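Local atomic coordinates of N utilization substance protein B homolog (Thermotoga maritima, PDB entry 1TZV), a protein that probably binds the boxA antiterminator sequence of ribosomal RNA operons and takes part in transcription antitermination, as a factor needed for rRNA gene transcription. Residues A[15-20]-A[78-83]; A[48-53]-A[85-90]; A[63-68]-A[128-133]. All coordinates share one frame; numbering follows the deposited sequence. Where two conformers were deposited one is given.

Interaction 1: A[15-20]-A[78-83]; sequences ALFQHE and SVVDRN
Leu16 and Phe17, near the C-terminal end of helix 5-19, meet the N-terminal part of helix 79-94, with the axes of the two short helical pieces 9.6 Å apart and their N-to-C directions at 129°. Backbones come nearest at two places, Leu16 CA to Asn83 CA and Phe17 CA to Val79 CA, each 6.3 Å. The CE2 corner of the Phe17 ring lies 3.8 Å from Val79 CG2 in the conformer given; Val80 CG2 comes to the ring edge, near its plane. Leu16 CB packs against the side chain of buried Asn83. This is helix-to-helix packing within the all-helical NusB fold, where Leu16 also touches Leu27 of helix 27-34, and Val80 and Asn83 both rest on Phe13. Polar chemistry is concentrated at Glu20, whose aliphatic stem runs past Val79 the opposite way and whose carboxylate meets Arg82 tip to tip. Arg82 grips it side-on: NE reaches Glu20 OE1 at 2.9 Å in a nearly straight bond (166°) lying in the guanidinium plane, while NH1 meets Glu20 OE2 at 3.0 Å from above the carboxylate plane. The two planes are turned 47° against each other. Arg82 NH2 donates to the carbonyls of Leu74 and Leu77, which probably helps hold the guanidinium in place. At the helix start Ser78 is the N-cap, its OG accepting from Asp81 N at 3.0 Å.

Interaction 2: A[48-53]-A[85-90]; sequences RRYIRG and LRLATY
Tyr50 and Tyr90 form the aromatic part of the contact, their ring centroids 5.1 Å apart and their planes inclined at 58°. Tyr90 has CG anti to its backbone N (chi1 164°), which starts the side chain off toward helix 41-56. CE2 of Tyr90 sits over one face of the Tyr50 ring, displaced toward the rim, and is 3.7 Å from Tyr50 CG. The Tyr90 ring in turn has the carbonyl oxygen of Tyr50 over the centre of one face, 4.2 Å above its plane. Apolar packing adds Leu87, whose CD1, in the conformer given, meets the edge of the Tyr50 ring, 3.5 Å from Tyr50 CD2, the two side chains crossing at about a right angle. Backbone contact is made at Gly53, which has no side chain and lets the ring come right up to the main chain, Tyr90 CE1 lying 3.6 Å from Gly53 CA. Helices 41-56 and 79-94 meet here in the interior of the helical NusB fold, their local axes 10.5 Å apart and at 106°; Val12 of helix 5-19 packs on both Tyr50 and Leu87. At the polar ends the hydroxyls look outside the two segments, Tyr50 OH bonding to Glu91 and Tyr90 OH to Glu95. The same oxygen, Glu95 OE1, also takes Arg49 NE in a salt bridge, while Arg49 NH2 pairs with Asp46 and Arg49 CG stands 4.1 Å from Tyr90 OH.

Interaction 3: A[63-68]-A[128-133]; sequences DLISRY and DRIAKE
Ile130 packs against the Tyr68 ring at the apolar centre, its CG1 over one face in a CH-pi contact, 3.8 Å from the ring centroid and 21° off the normal. Behind this pair, Ile65 CG1 approaches Ile130 CD1 at 4.2 Å and Leu64 CD2 lies 4.4 Å from Ile130 CG2, joining helix 58-66 to helix 117-134. Farther out, the Arg129 side chain runs alongside Tyr68, pointing the other way. Its CB is 3.6 Å from Tyr68 CD2; the chain bends at chi3, and one guanidinium face lies over Tyr68 CD2 with the two planes 71° apart. From there Arg129 NH2 gives a weak hydrogen bond to Tyr68 O at 3.0 Å, with an N-H...O angle of 132°. At the ring's far end Tyr68 OH donates to Glu133 OE1 at 2.7 Å, although the position of this hydroxyl is less certain. Ile126 and His134 of helix 117-134 also touch the Tyr68 side chain. The contact therefore rests mainly on apolar packing that ties helices 58-66 and 117-134 of the NusB fold together, with a weak bond at Tyr68 O and a less certain one at its hydroxyl.

How the interactions relate
Helix 79-94 supplies a segment to both interaction 1 and interaction 2, whose centres are 12 Å apart. They touch through Leu16 CD1 and Leu87 CB at 4.2 Å, through Ala15 CB and Ile51 CD1 at 4.0 Å, and through a long, weak ion pair between Glu20 and Arg86. Interaction 3, centred about 15 Å from interaction 2, meets another side of the same helix: Thr89 OG1 lies 3.6 Å from Ile65 CG1 and 3.7 Å from Ile130 CD1. Interactions 1 and 3 do not touch, their nearest atoms being about 5 Å apart. Helix 79-94 therefore runs between helices 5-19 and 41-56 and the pair 58-66 and 117-134.

Interaction 1: A[15-20]-A[78-83]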
loop_
_atom_site.group_PDB
_atom_site.type_symbol
_atom_site.label_atom_id
_atom_site.label_comp_id
_atom_site.label_asym_id
_atom_site.label_seq_id
_atom_site.Cartn_x
_atom_site.Cartn_y
_atom_site.Cartn_z
ATOM N N ALA A 15 8.867 -1.007 4.127
ATOM C CA ALA A 15 8.913 -2.259 4.884
ATOM C C ALA A 15 8.460 -3.412 3.978
ATOM O O ALA A 15 9.078 -4.475 3.965
ATOM C CB ALA A 15 8.034 -2.164 6.145
ATOM N N LEU A 16 7.389 -3.202 3.204
ATOM C CA LEU A 16 6.899 -4.227 2.281
ATOM C C LEU A 16 7.964 -4.551 1.229
ATOM O O LEU A 16 8.198 -5.715 0.931
ATOM C CB LEU A 16 5.618 -3.758 1.564
ATOM C CG LEU A 16 4.413 -3.565 2.474
ATOM C CD1 LEU A 16 3.322 -2.859 1.693
ATOM C CD2 LEU A 16 3.913 -4.895 2.976
ATOM N N PHE A 17 8.582 -3.513 0.676
ATOM C CA PHE A 17 9.629 -3.685 -0.340
ATOM C C PHE A 17 10.798 -4.497 0.237
ATOM O O PHE A 17 11.253 -5.488 -0.365
ATOM C CB PHE A 17 10.070 -2.282 -0.786
ATOM C CG PHE A 17 11.197 -2.255 -1.804
ATOM C CD1 PHE A 17 12.532 -2.387 -1.404
ATOM C CD2 PHE A 17 10.921 -2.010 -3.143
ATOM C CE1 PHE A 17 13.585 -2.269 -2.338
ATOM C CE2 PHE A 17 11.958 -1.886 -4.087
ATOM C CZ PHE A 17 13.295 -2.018 -3.680
ATOM N N GLN A 18 11.289 -4.095 1.400
ATOM C CA GLN A 18 12.409 -4.819 1.995
ATOM C C GLN A 18 12.085 -6.260 2.363
ATOM O O GLN A 18 12.945 -7.150 2.257
ATOM C CB GLN A 18 12.927 -4.060 3.219
ATOM C CG GLN A 18 13.567 -2.733 2.841
ATOM C CD GLN A 18 14.354 -2.117 3.969
ATOM O OE1 GLN A 18 15.513 -1.738 3.794
ATOM N NE2 GLN A 18 13.734 -2.007 5.136
ATOM N N HIS A 19 10.845 -6.531 2.764
ATOM C CA HIS A 19 10.492 -7.874 3.138
ATOM C C HIS A 19 10.615 -8.852 1.974
ATOM O O HIS A 19 10.837 -10.054 2.190
ATOM C CB HIS A 19 9.071 -7.936 3.721
ATOM C CG HIS A 19 8.711 -9.287 4.256
ATOM N ND1 HIS A 19 8.004 -10.215 3.525
ATOM C CD2 HIS A 19 9.003 -9.880 5.440
ATOM C CE1 HIS A 19 7.865 -11.323 4.240
ATOM N NE2 HIS A 19 8.460 -11.141 5.402
ATOM N N GLU A 20 10.474 -8.362 0.745
ATOM C CA GLU A 20 10.584 -9.249 -0.424
ATOM C C GLU A 20 11.957 -9.929 -0.529
ATOM O O GLU A 20 12.087 -10.978 -1.179
ATOM C CB GLU A 20 10.301 -8.468 -1.716
ATOM C CG GLU A 20 8.852 -7.939 -1.817
ATOM C CD GLU A 20 7.934 -8.873 -2.590
ATOM O OE1 GLU A 20 6.700 -8.652 -2.593
ATOM O OE2 GLU A 20 8.449 -9.823 -3.216
ATOM N N SER A 78 6.355 -6.404 -10.569
ATOM C CA SER A 78 7.562 -6.015 -9.857
ATOM C C SER A 78 7.260 -5.892 -8.371
ATOM O O SER A 78 6.093 -5.777 -7.953
ATOM C CB SER A 78 8.063 -4.673 -10.346
ATOM O OG SER A 78 7.177 -3.628 -9.905
ATOM N N VAL A 79 8.308 -5.926 -7.560
ATOM C CA VAL A 79 8.125 -5.795 -6.126
ATOM C C VAL A 79 7.431 -4.456 -5.823
ATOM O O VAL A 79 6.638 -4.369 -4.881
ATOM C CB VAL A 79 9.482 -5.884 -5.356
ATOM C CG1 VAL A 79 10.062 -7.299 -5.465
ATOM C CG2 VAL A 79 10.474 -4.865 -5.910
ATOM N N VAL A 80 7.707 -3.425 -6.616
ATOM C CA VAL A 80 7.074 -2.136 -6.382
ATOM C C VAL A 80 5.583 -2.184 -6.678
ATOM O O VAL A 80 4.758 -1.814 -5.825
ATOM C CB VAL A 80 7.688 -1.033 -7.233
ATOM C CG1 VAL A 80 6.916 0.278 -7.028
ATOM C CG2 VAL A 80 9.171 -0.848 -6.865
ATOM N N ASP A 81 5.194 -2.645 -7.863
ATOM C CA ASP A 81 3.778 -2.639 -8.204
ATOM C C ASP A 81 2.949 -3.571 -7.331
ATOM O O ASP A 81 1.832 -3.226 -6.930
ATOM C CB ASP A 81 3.613 -2.971 -9.683
ATOM C CG ASP A 81 4.164 -1.882 -10.579
ATOM O OD1 ASP A 81 4.331 -0.741 -10.086
ATOM O OD2 ASP A 81 4.411 -2.185 -11.774
ATOM N N ARG A 82 3.458 -4.758 -7.031
ATOM C CA ARG A 82 2.730 -5.686 -6.179
ATOM C C ARG A 82 2.464 -5.073 -4.802
ATOM O O ARG A 82 1.334 -5.124 -4.269
ATOM C CB ARG A 82 3.549 -6.989 -6.018
ATOM C CG ARG A 82 3.063 -7.921 -4.890
ATOM C CD ARG A 82 3.688 -9.327 -4.959
ATOM N NE ARG A 82 5.146 -9.287 -4.949
ATOM C CZ ARG A 82 5.900 -9.378 -6.038
ATOM N NH1 ARG A 82 7.213 -9.304 -5.916
ATOM N NH2 ARG A 82 5.355 -9.584 -7.232
ATOM N N ASN A 83 3.484 -4.459 -4.221
ATOM C CA ASN A 83 3.307 -3.902 -2.888
ATOM C C ASN A 83 2.561 -2.572 -2.858
ATOM O O ASN A 83 1.871 -2.282 -1.870
ATOM C CB ASN A 83 4.653 -3.905 -2.178
ATOM C CG ASN A 83 5.108 -5.319 -1.885
ATOM O OD1 ASN A 83 6.054 -5.852 -2.517
ATOM N ND2 ASN A 83 4.413 -5.969 -1.009
#

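Interaction 2: A[48-53]-A[85-90]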
loop_
_atom_site.group_PDB
_atom_site.type_symbol
_atom_site.label_atom_id
_atom_site.label_comp_id
_atom_site.label_asym_id
_atom_site.label_seq_id
_atom_site.Cartn_x
_atom_site.Cartn_y
_atom_site.Cartn_z
ATOM N N ARG A 48 2.547 1.302 11.954
ATOM C CA ARG A 48 2.418 -0.002 12.606
ATOM C C ARG A 48 1.030 -0.630 12.354
ATOM O O ARG A 48 0.924 -1.840 12.105
ATOM C CB ARG A 48 2.687 0.133 14.124
ATOM C CG ARG A 48 4.138 0.413 14.425
ATOM C CD ARG A 48 4.367 0.838 15.885
ATOM N NE ARG A 48 5.785 1.099 16.092
ATOM C CZ ARG A 48 6.271 2.027 16.915
ATOM N NH1 ARG A 48 7.580 2.191 17.021
ATOM N NH2 ARG A 48 5.444 2.779 17.620
ATOM N N ARG A 49 -0.030 0.173 12.428
ATOM C CA ARG A 49 -1.375 -0.331 12.188
ATOM C C ARG A 49 -1.479 -0.837 10.731
ATOM O O ARG A 49 -2.045 -1.910 10.463
ATOM C CB ARG A 49 -2.424 0.767 12.446
ATOM C CG ARG A 49 -3.842 0.288 12.228
ATOM C CD ARG A 49 -4.902 1.383 12.458
ATOM N NE ARG A 49 -4.815 2.463 11.477
ATOM C CZ ARG A 49 -4.242 3.637 11.714
ATOM N NH1 ARG A 49 -4.195 4.556 10.761
ATOM N NH2 ARG A 49 -3.735 3.910 12.909
ATOM N N TYR A 50 -0.955 -0.044 9.796
ATOM C CA TYR A 50 -0.955 -0.440 8.380
ATOM C C TYR A 50 -0.246 -1.784 8.163
ATOM O O TYR A 50 -0.792 -2.700 7.541
ATOM C CB TYR A 50 -0.238 0.614 7.507
ATOM C CG TYR A 50 -1.093 1.744 6.953
ATOM C CD1 TYR A 50 -1.748 2.640 7.810
ATOM C CD2 TYR A 50 -1.210 1.946 5.570
ATOM C CE1 TYR A 50 -2.481 3.715 7.297
ATOM C CE2 TYR A 50 -1.950 3.015 5.057
ATOM C CZ TYR A 50 -2.569 3.894 5.921
ATOM O OH TYR A 50 -3.226 4.983 5.400
ATOM N N ILE A 51 0.978 -1.886 8.665
ATOM C CA ILE A 51 1.745 -3.116 8.478
ATOM C C ILE A 51 1.047 -4.310 9.119
ATOM O O ILE A 51 0.969 -5.380 8.522
ATOM C CB ILE A 51 3.188 -2.927 8.993
ATOM C CG1 ILE A 51 3.987 -2.122 7.955
ATOM C CG2 ILE A 51 3.852 -4.281 9.280
ATOM C CD1 ILE A 51 4.134 -2.808 6.569
ATOM N N ARG A 52 0.497 -4.140 10.319
ATOM C CA ARG A 52 -0.193 -5.268 10.939
ATOM C C ARG A 52 -1.461 -5.614 10.171
ATOM O O ARG A 52 -1.799 -6.792 10.031
ATOM C CB ARG A 52 -0.492 -4.974 12.406
ATOM C CG ARG A 52 0.775 -5.086 13.242
ATOM C CD ARG A 52 0.561 -4.788 14.711
ATOM N NE ARG A 52 -0.260 -5.785 15.396
ATOM C CZ ARG A 52 -0.509 -5.743 16.706
ATOM N NH1 ARG A 52 0.007 -4.759 17.426
ATOM N NH2 ARG A 52 -1.266 -6.665 17.280
ATOM N N GLY A 53 -2.140 -4.590 9.651
ATOM C CA GLY A 53 -3.355 -4.807 8.884
ATOM C C GLY A 53 -3.102 -5.527 7.572
ATOM O O GLY A 53 -3.877 -6.381 7.150
ATOM N N LEU A 85 0.060 -2.055 -4.827
ATOM C CA LEU A 85 -1.322 -2.522 -4.907
ATOM C C LEU A 85 -1.797 -3.065 -3.566
ATOM O O LEU A 85 -2.930 -2.800 -3.141
ATOM C CB LEU A 85 -1.476 -3.566 -6.022
ATOM C CG LEU A 85 -1.364 -2.983 -7.438
ATOM C CD1 LEU A 85 -1.361 -4.131 -8.457
ATOM C CD2 LEU A 85 -2.527 -2.021 -7.738
ATOM N N ARG A 86 -0.957 -3.809 -2.859
ATOM C CA ARG A 86 -1.337 -4.330 -1.541
ATOM C C ARG A 86 -1.615 -3.186 -0.563
ATOM O O ARG A 86 -2.639 -3.177 0.140
ATOM C CB ARG A 86 -0.226 -5.208 -0.948
ATOM C CG ARG A 86 -0.105 -6.560 -1.587
ATOM C CD ARG A 86 1.217 -7.177 -1.204
ATOM N NE ARG A 86 1.192 -8.620 -1.436
ATOM C CZ ARG A 86 2.274 -9.396 -1.417
ATOM N NH1 ARG A 86 2.149 -10.705 -1.596
ATOM N NH2 ARG A 86 3.477 -8.852 -1.272
ATOM N N LEU A 87 -0.706 -2.225 -0.512
ATOM C CA LEU A 87 -0.820 -1.079 0.385
ATOM C C LEU A 87 -2.074 -0.246 0.104
ATOM O O LEU A 87 -2.837 0.111 1.023
ATOM C CB LEU A 87 0.447 -0.215 0.258
ATOM C CG LEU A 87 0.524 1.133 0.986
ATOM C CD1 LEU A 87 0.056 1.007 2.424
ATOM C CD2 LEU A 87 1.964 1.629 0.939
ATOM N N ALA A 88 -2.293 0.074 -1.162
ATOM C CA ALA A 88 -3.460 0.860 -1.559
ATOM C C ALA A 88 -4.767 0.109 -1.319
ATOM O O ALA A 88 -5.764 0.738 -0.922
ATOM C CB ALA A 88 -3.358 1.261 -3.047
ATOM N N THR A 89 -4.807 -1.199 -1.570
ATOM C CA THR A 89 -6.032 -1.981 -1.356
ATOM C C THR A 89 -6.336 -2.009 0.142
ATOM O O THR A 89 -7.495 -1.822 0.554
ATOM C CB THR A 89 -5.873 -3.395 -1.950
ATOM O OG1 THR A 89 -5.692 -3.262 -3.363
ATOM C CG2 THR A 89 -7.137 -4.258 -1.722
ATOM N N TYR A 90 -5.317 -2.201 0.970
ATOM C CA TYR A 90 -5.502 -2.181 2.406
ATOM C C TYR A 90 -6.087 -0.830 2.815
ATOM O O TYR A 90 -7.064 -0.754 3.568
ATOM C CB TYR A 90 -4.157 -2.374 3.124
ATOM C CG TYR A 90 -4.250 -1.983 4.584
ATOM C CD1 TYR A 90 -4.888 -2.824 5.519
ATOM C CD2 TYR A 90 -3.858 -0.712 5.004
ATOM C CE1 TYR A 90 -5.140 -2.386 6.821
ATOM C CE2 TYR A 90 -4.111 -0.266 6.308
ATOM C CZ TYR A 90 -4.756 -1.111 7.197
ATOM O OH TYR A 90 -5.069 -0.657 8.463
#

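Interaction 3: A[63-68]-A[128-133]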
loop_
_atom_site.group_PDB
_atom_site.type_symbol
_atom_site.label_atom_id
_atom_site.label_comp_id
_atom_site.label_asym_id
_atom_site.label_seq_id
_atom_site.Cartn_x
_atom_site.Cartn_y
_atom_site.Cartn_z
ATOM N N ASP A 63 -5.784 -11.956 -2.994
ATOM C CA ASP A 63 -6.865 -12.621 -3.723
ATOM C C ASP A 63 -7.754 -11.603 -4.429
ATOM O O ASP A 63 -8.178 -11.814 -5.564
ATOM C CB ASP A 63 -7.682 -13.490 -2.747
ATOM C CG ASP A 63 -9.177 -13.523 -3.071
ATOM O OD1 ASP A 63 -9.767 -14.620 -2.991
ATOM O OD2 ASP A 63 -9.774 -12.470 -3.377
ATOM N N LEU A 64 -8.031 -10.495 -3.757
ATOM C CA LEU A 64 -8.876 -9.455 -4.328
ATOM C C LEU A 64 -8.158 -8.783 -5.515
ATOM O O LEU A 64 -8.736 -8.625 -6.586
ATOM C CB LEU A 64 -9.235 -8.414 -3.265
ATOM C CG LEU A 64 -10.076 -7.224 -3.764
ATOM C CD1 LEU A 64 -11.347 -7.712 -4.460
ATOM C CD2 LEU A 64 -10.411 -6.321 -2.602
ATOM N N ILE A 65 -6.895 -8.401 -5.338
ATOM C CA ILE A 65 -6.154 -7.771 -6.426
ATOM C C ILE A 65 -6.103 -8.685 -7.654
ATOM O O ILE A 65 -6.281 -8.239 -8.794
ATOM C CB ILE A 65 -4.701 -7.450 -5.982
ATOM C CG1 ILE A 65 -4.723 -6.382 -4.892
ATOM C CG2 ILE A 65 -3.882 -6.963 -7.168
ATOM C CD1 ILE A 65 -3.422 -6.346 -4.090
ATOM N N SER A 66 -5.889 -9.973 -7.416
ATOM C CA SER A 66 -5.787 -10.938 -8.500
ATOM C C SER A 66 -7.052 -11.021 -9.363
ATOM O O SER A 66 -6.978 -11.435 -10.521
ATOM C CB SER A 66 -5.414 -12.314 -7.938
ATOM O OG SER A 66 -4.093 -12.297 -7.386
ATOM N N ARG A 67 -8.198 -10.631 -8.812
ATOM C CA ARG A 67 -9.441 -10.663 -9.584
ATOM C C ARG A 67 -9.456 -9.586 -10.667
ATOM O O ARG A 67 -10.372 -9.535 -11.492
ATOM C CB ARG A 67 -10.646 -10.474 -8.664
ATOM C CG ARG A 67 -10.882 -11.627 -7.713
ATOM C CD ARG A 67 -12.066 -11.328 -6.820
ATOM N NE ARG A 67 -11.831 -11.752 -5.446
ATOM C CZ ARG A 67 -12.624 -11.440 -4.430
ATOM N NH1 ARG A 67 -13.706 -10.702 -4.636
ATOM N NH2 ARG A 67 -12.328 -11.855 -3.207
ATOM N N TYR A 68 -8.444 -8.723 -10.663
ATOM C CA TYR A 68 -8.351 -7.665 -11.654
ATOM C C TYR A 68 -7.126 -7.816 -12.545
ATOM O O TYR A 68 -6.860 -6.951 -13.374
ATOM C CB TYR A 68 -8.335 -6.301 -10.955
ATOM C CG TYR A 68 -9.586 -6.055 -10.146
ATOM C CD1 TYR A 68 -9.712 -6.556 -8.851
ATOM C CD2 TYR A 68 -10.676 -5.380 -10.699
ATOM C CE1 TYR A 68 -10.892 -6.397 -8.127
ATOM C CE2 TYR A 68 -11.867 -5.216 -9.986
ATOM C CZ TYR A 68 -11.962 -5.731 -8.701
ATOM O OH TYR A 68 -13.132 -5.592 -7.985
ATOM N N ASP A 128 -8.530 1.895 -9.834
ATOM C CA ASP A 128 -9.823 2.511 -10.158
ATOM C C ASP A 128 -10.877 1.417 -10.179
ATOM O O ASP A 128 -12.000 1.610 -9.686
ATOM C CB ASP A 128 -9.802 3.186 -11.538
ATOM C CG ASP A 128 -9.190 4.568 -11.516
ATOM O OD1 ASP A 128 -9.014 5.126 -12.623
ATOM O OD2 ASP A 128 -8.883 5.113 -10.435
ATOM N N ARG A 129 -10.538 0.263 -10.746
ATOM C CA ARG A 129 -11.465 -0.855 -10.829
ATOM C C ARG A 129 -11.769 -1.437 -9.448
ATOM O O ARG A 129 -12.925 -1.729 -9.120
ATOM C CB ARG A 129 -10.912 -1.923 -11.789
ATOM C CG ARG A 129 -10.946 -1.486 -13.264
ATOM C CD ARG A 129 -9.996 -2.305 -14.155
ATOM N NE ARG A 129 -10.372 -3.713 -14.228
ATOM C CZ ARG A 129 -9.530 -4.725 -14.440
ATOM N NH1 ARG A 129 -9.992 -5.965 -14.488
ATOM N NH2 ARG A 129 -8.224 -4.511 -14.577
ATOM N N ILE A 130 -10.753 -1.609 -8.612
ATOM C CA ILE A 130 -10.991 -2.136 -7.274
ATOM C C ILE A 130 -11.855 -1.162 -6.468
ATOM O O ILE A 130 -12.790 -1.583 -5.774
ATOM C CB ILE A 130 -9.664 -2.373 -6.508
ATOM C CG1 ILE A 130 -8.896 -3.527 -7.155
ATOM C CG2 ILE A 130 -9.938 -2.655 -5.029
ATOM C CD1 ILE A 130 -7.459 -3.668 -6.641
ATOM N N ALA A 131 -11.550 0.125 -6.566
ATOM C CA ALA A 131 -12.287 1.137 -5.810
ATOM C C ALA A 131 -13.748 1.248 -6.222
ATOM O O ALA A 131 -14.637 1.367 -5.364
ATOM C CB ALA A 131 -11.608 2.497 -5.954
ATOM N N LYS A 132 -14.018 1.174 -7.517
ATOM C CA LYS A 132 -15.402 1.340 -7.943
ATOM C C LYS A 132 -16.272 0.162 -7.545
ATOM O O LYS A 132 -17.509 0.281 -7.510
ATOM C CB LYS A 132 -15.482 1.603 -9.444
ATOM C CG LYS A 132 -15.185 0.430 -10.327
ATOM C CD LYS A 132 -15.312 0.851 -11.787
ATOM C CE LYS A 132 -14.541 2.135 -12.067
ATOM N N GLU A 133 -15.655 -0.969 -7.207
ATOM C CA GLU A 133 -16.428 -2.139 -6.813
ATOM C C GLU A 133 -16.289 -2.478 -5.334
ATOM O O GLU A 133 -17.091 -3.257 -4.809
ATOM C CB GLU A 133 -16.021 -3.356 -7.655
ATOM C CG GLU A 133 -16.258 -3.138 -9.135
ATOM C CD GLU A 133 -15.958 -4.358 -9.976
ATOM O OE1 GLU A 133 -15.309 -5.296 -9.475
ATOM O OE2 GLU A 133 -16.368 -4.369 -11.157
#